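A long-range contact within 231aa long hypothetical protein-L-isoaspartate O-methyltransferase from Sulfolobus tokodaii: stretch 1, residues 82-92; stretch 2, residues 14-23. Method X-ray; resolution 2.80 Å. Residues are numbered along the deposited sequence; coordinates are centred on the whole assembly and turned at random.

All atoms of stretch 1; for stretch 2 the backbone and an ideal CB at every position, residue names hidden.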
# COMPACT_ATOMS: atom_id res chain seq x y z
N GLY B 82 -32.47 -17.93 9.15
CA GLY B 82 -32.99 -19.17 9.73
C GLY B 82 -32.71 -20.50 9.07
O GLY B 82 -33.00 -21.54 9.67
N TYR B 83 -32.15 -20.50 7.85
CA TYR B 83 -31.85 -21.75 7.15
C TYR B 83 -30.89 -22.72 7.88
O TYR B 83 -31.16 -23.93 7.97
CB TYR B 83 -31.29 -21.45 5.77
CG TYR B 83 -30.79 -22.69 5.08
CD1 TYR B 83 -31.69 -23.65 4.62
CD2 TYR B 83 -29.44 -22.95 4.96
CE1 TYR B 83 -31.24 -24.87 4.04
CE2 TYR B 83 -28.96 -24.17 4.39
CZ TYR B 83 -29.87 -25.12 3.93
OH TYR B 83 -29.41 -26.30 3.35
N TYR B 84 -29.77 -22.22 8.38
CA TYR B 84 -28.87 -23.13 9.08
C TYR B 84 -29.49 -23.51 10.42
O TYR B 84 -29.18 -24.57 10.98
CB TYR B 84 -27.47 -22.50 9.28
CG TYR B 84 -26.75 -22.21 7.99
CD1 TYR B 84 -26.58 -20.91 7.55
CD2 TYR B 84 -26.28 -23.24 7.17
CE1 TYR B 84 -25.98 -20.63 6.35
CE2 TYR B 84 -25.68 -22.97 5.95
CZ TYR B 84 -25.53 -21.66 5.55
OH TYR B 84 -24.93 -21.36 4.36
N THR B 85 -30.37 -22.64 10.92
CA THR B 85 -31.03 -22.90 12.18
C THR B 85 -31.91 -24.12 11.94
O THR B 85 -31.82 -25.10 12.68
CB THR B 85 -31.89 -21.70 12.63
OG1 THR B 85 -31.19 -20.48 12.32
CG2 THR B 85 -32.14 -21.75 14.14
N ALA B 86 -32.74 -24.08 10.89
CA ALA B 86 -33.58 -25.23 10.54
C ALA B 86 -32.79 -26.56 10.45
O ALA B 86 -33.18 -27.54 11.08
CB ALA B 86 -34.30 -24.97 9.22
N LEU B 87 -31.69 -26.60 9.69
CA LEU B 87 -30.89 -27.82 9.56
C LEU B 87 -30.41 -28.38 10.90
O LEU B 87 -30.32 -29.60 11.07
CB LEU B 87 -29.67 -27.58 8.67
CG LEU B 87 -29.86 -27.13 7.21
CD1 LEU B 87 -28.49 -26.97 6.57
CD2 LEU B 87 -30.71 -28.14 6.42
N ILE B 88 -30.09 -27.51 11.85
CA ILE B 88 -29.64 -27.97 13.16
C ILE B 88 -30.84 -28.54 13.95
O ILE B 88 -30.77 -29.62 14.55
CB ILE B 88 -28.99 -26.81 13.95
CG1 ILE B 88 -27.82 -26.24 13.15
CG2 ILE B 88 -28.51 -27.29 15.34
CD1 ILE B 88 -27.18 -25.04 13.77
N ALA B 89 -31.93 -27.79 13.93
CA ALA B 89 -33.16 -28.19 14.61
C ALA B 89 -33.59 -29.60 14.18
O ALA B 89 -34.09 -30.39 14.99
CB ALA B 89 -34.25 -27.19 14.30
N GLU B 90 -33.41 -29.91 12.91
CA GLU B 90 -33.76 -31.23 12.40
C GLU B 90 -32.96 -32.35 13.08
O GLU B 90 -33.48 -33.42 13.33
CB GLU B 90 -33.48 -31.30 10.90
CG GLU B 90 -34.35 -30.39 10.05
CD GLU B 90 -35.72 -30.99 9.74
OE1 GLU B 90 -35.84 -32.24 9.75
OE2 GLU B 90 -36.66 -30.21 9.46
N ILE B 91 -31.71 -32.09 13.41
CA ILE B 91 -30.86 -33.12 13.97
C ILE B 91 -30.87 -33.18 15.48
O ILE B 91 -30.96 -34.25 16.10
CB ILE B 91 -29.38 -32.88 13.53
CG1 ILE B 91 -29.29 -32.82 12.01
CG2 ILE B 91 -28.42 -33.92 14.18
CD1 ILE B 91 -27.99 -32.23 11.53
N VAL B 92 -30.74 -32.00 16.05
CA VAL B 92 -30.60 -31.83 17.47
C VAL B 92 -31.88 -31.80 18.34
O VAL B 92 -32.99 -31.66 17.84
CB VAL B 92 -29.72 -30.56 17.69
CG1 VAL B 92 -30.43 -29.53 18.55
CG2 VAL B 92 -28.37 -30.97 18.27
N UNK B 14 -24.10 -38.29 8.68
CA UNK B 14 -25.32 -38.82 8.10
C UNK B 14 -26.57 -38.02 8.41
O UNK B 14 -27.39 -37.80 7.54
CB UNK B 14 -25.52 -40.26 8.58
N UNK B 15 -26.71 -37.58 9.66
CA UNK B 15 -27.88 -36.81 10.08
C UNK B 15 -27.97 -35.48 9.33
O UNK B 15 -29.06 -35.05 8.93
CB UNK B 15 -27.83 -36.56 11.59
N UNK B 16 -26.82 -34.84 9.13
CA UNK B 16 -26.76 -33.57 8.41
C UNK B 16 -27.13 -33.83 6.95
O UNK B 16 -27.80 -33.03 6.31
CB UNK B 16 -25.37 -32.93 8.52
N UNK B 17 -26.66 -34.95 6.43
CA UNK B 17 -26.91 -35.34 5.05
C UNK B 17 -28.42 -35.38 4.80
O UNK B 17 -28.92 -34.87 3.79
CB UNK B 17 -26.27 -36.70 4.74
N UNK B 18 -29.14 -35.97 5.75
CA UNK B 18 -30.58 -36.08 5.62
C UNK B 18 -31.29 -34.75 5.78
O UNK B 18 -32.18 -34.44 5.00
CB UNK B 18 -31.12 -37.08 6.65
N UNK B 19 -30.88 -33.97 6.79
CA UNK B 19 -31.46 -32.65 7.02
C UNK B 19 -31.23 -31.77 5.76
O UNK B 19 -32.14 -31.11 5.26
CB UNK B 19 -30.85 -32.00 8.26
N UNK B 20 -30.00 -31.81 5.23
CA UNK B 20 -29.66 -31.04 4.04
C UNK B 20 -30.52 -31.40 2.83
O UNK B 20 -30.90 -30.52 2.03
CB UNK B 20 -28.18 -31.25 3.70
N UNK B 21 -30.81 -32.68 2.67
CA UNK B 21 -31.62 -33.10 1.55
C UNK B 21 -33.07 -32.65 1.71
O UNK B 21 -33.70 -32.20 0.76
CB UNK B 21 -31.55 -34.62 1.39
N UNK B 22 -33.59 -32.75 2.93
CA UNK B 22 -34.97 -32.39 3.23
C UNK B 22 -35.38 -30.89 3.29
O UNK B 22 -36.38 -30.51 2.69
CB UNK B 22 -35.31 -33.02 4.58
N UNK B 23 -34.62 -30.05 4.00
CA UNK B 23 -34.96 -28.62 4.13
C UNK B 23 -34.81 -27.83 2.83
O UNK B 23 -33.75 -27.79 2.22
CB UNK B 23 -34.08 -27.98 5.20

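Two helices, 83-91 and 14-22, pack at an angle of 129° between their N-to-C directions, so the start of one lies near the end of the other. Their axes approach to 9.0 Å, close enough that side-chain size matters where the backbones are nearest.

Position 14 has helical backbone angles, and nothing of stretch 1 lies within 5.5 Å of its ideal CB. Stretch 1 sets no requirement here, and many helix-compatible residues would do; the deposited residue is Gln14.

At position 15 CA-to-CB points toward stretch 1, and the ideal CB lies 3.7 Å from Ile91 CG2. An aliphatic residue would suit, as would a longer polar one whose first carbons cover the isoleucine while its end turns off. Glu15 takes the second course: its CB touches Ile91 CG2 at 3.8 Å, and its carboxylate leads away.

Position 16 points sideways, with its ideal CB 4.0 Å from Ile91 CD1. Leucine, isoleucine, valine or methionine could extend this apolar patch. Leu16 does so, its CB 4.1 Å from Ile91 CD1, and the end of its side chain comes nearer to stretch 1.

Positions 17 and 18 have ideal CB atoms beyond 5.5 Å of stretch 1, the first pointing away and the second sideways. Little can be deduced; they are Ala17 and Glu18.

Position 19 is the tightest in backbone terms, its CA 5.5 Å from that of Leu87. CA-to-CB points toward stretch 1, and the ideal CB is already 3.7 Å from Leu87 O, 3.8 Å from Glu90 CB and 4.1 Å from Ile91 CG1. A small residue, alanine above all, fits such close quarters. Ala19 packs its CB 3.8 Å from Glu90 CB and 4.1 Å from Ile91 CG1.

Position 20 points sideways, its ideal CB 4.8 Å from Leu87 CD2 and 5.1 Å from Tyr83 OH. This leaves room for a large apolar side chain, aromatic or aliphatic. Phe20 brings CD1 to 3.2 Å from Tyr83 OH, while Leu87 CD2 lies 3.9 Å from Phe20 CA.

Position 21 points away, unconstrained by stretch 1; it is Asn21.

Position 22 points sideways, but its ideal CB is 5.3 Å from Glu90 OE1. A long basic side chain could answer that carboxylate, and lysine or arginine would be natural choices. Lys22, extended with all four chi angles t, donates a hydrogen bond from NZ to Glu90 OE1 at 2.8 Å, part of a salt bridge.

Position 23 is the first residue to leave helical angles, with psi at 123°. Its CB points toward an apolar hollow: 3.6 Å from Leu87 CD2, 4.4 Å from Tyr83 CE1 and 5.0 Å from Ala86 CB. A beta-branched aliphatic suits both the pocket and the extended backbone. Val23 places CG1 3.8 Å from Tyr83 CE1 and 4.1 Å from Ala86 CB, and CG2 3.9 Å from Glu90 CG. A water accepts from Tyr83 OH and donates to the carbonyls of Phe20 and Val23, joining the two stretches.

Stretch 2, residues 14-23: QELAEAFNKV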
# COMPACT_ATOMS: atom_id res chain seq x y z
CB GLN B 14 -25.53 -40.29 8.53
CG GLN B 14 -26.59 -41.02 7.71
CD GLN B 14 -26.47 -40.73 6.22
OE1 GLN B 14 -25.36 -40.59 5.69
NE2 GLN B 14 -27.61 -40.64 5.53
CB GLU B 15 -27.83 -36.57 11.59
CG GLU B 15 -27.61 -37.84 12.42
CD GLU B 15 -26.13 -38.26 12.53
OE1 GLU B 15 -25.49 -38.61 11.50
OE2 GLU B 15 -25.60 -38.25 13.67
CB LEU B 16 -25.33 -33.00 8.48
CG LEU B 16 -25.14 -31.48 8.41
CD1 LEU B 16 -23.90 -31.21 7.60
CD2 LEU B 16 -26.35 -30.76 7.79
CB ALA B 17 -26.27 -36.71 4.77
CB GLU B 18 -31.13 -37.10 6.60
CG GLU B 18 -30.50 -38.43 6.36
CD GLU B 18 -31.05 -39.50 7.24
OE1 GLU B 18 -31.11 -39.29 8.48
OE2 GLU B 18 -31.41 -40.56 6.69
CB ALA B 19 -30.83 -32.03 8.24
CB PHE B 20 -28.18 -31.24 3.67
CG PHE B 20 -27.75 -30.39 2.48
CD1 PHE B 20 -27.77 -28.99 2.56
CD2 PHE B 20 -27.44 -30.99 1.26
CE1 PHE B 20 -27.49 -28.22 1.45
CE2 PHE B 20 -27.16 -30.21 0.15
CZ PHE B 20 -27.18 -28.84 0.24
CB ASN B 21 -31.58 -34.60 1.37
CG ASN B 21 -31.87 -35.00 -0.06
OD1 ASN B 21 -31.04 -35.64 -0.70
ND2 ASN B 21 -33.02 -34.63 -0.56
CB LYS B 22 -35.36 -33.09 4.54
CG LYS B 22 -36.70 -32.69 5.09
CD LYS B 22 -36.88 -33.25 6.48
CE LYS B 22 -38.08 -32.62 7.18
NZ LYS B 22 -38.24 -33.19 8.55
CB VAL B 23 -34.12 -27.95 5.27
CG1 VAL B 23 -34.46 -26.47 5.38
CG2 VAL B 23 -34.40 -28.65 6.61
O HOH W 1 -31.28 -28.12 2.31
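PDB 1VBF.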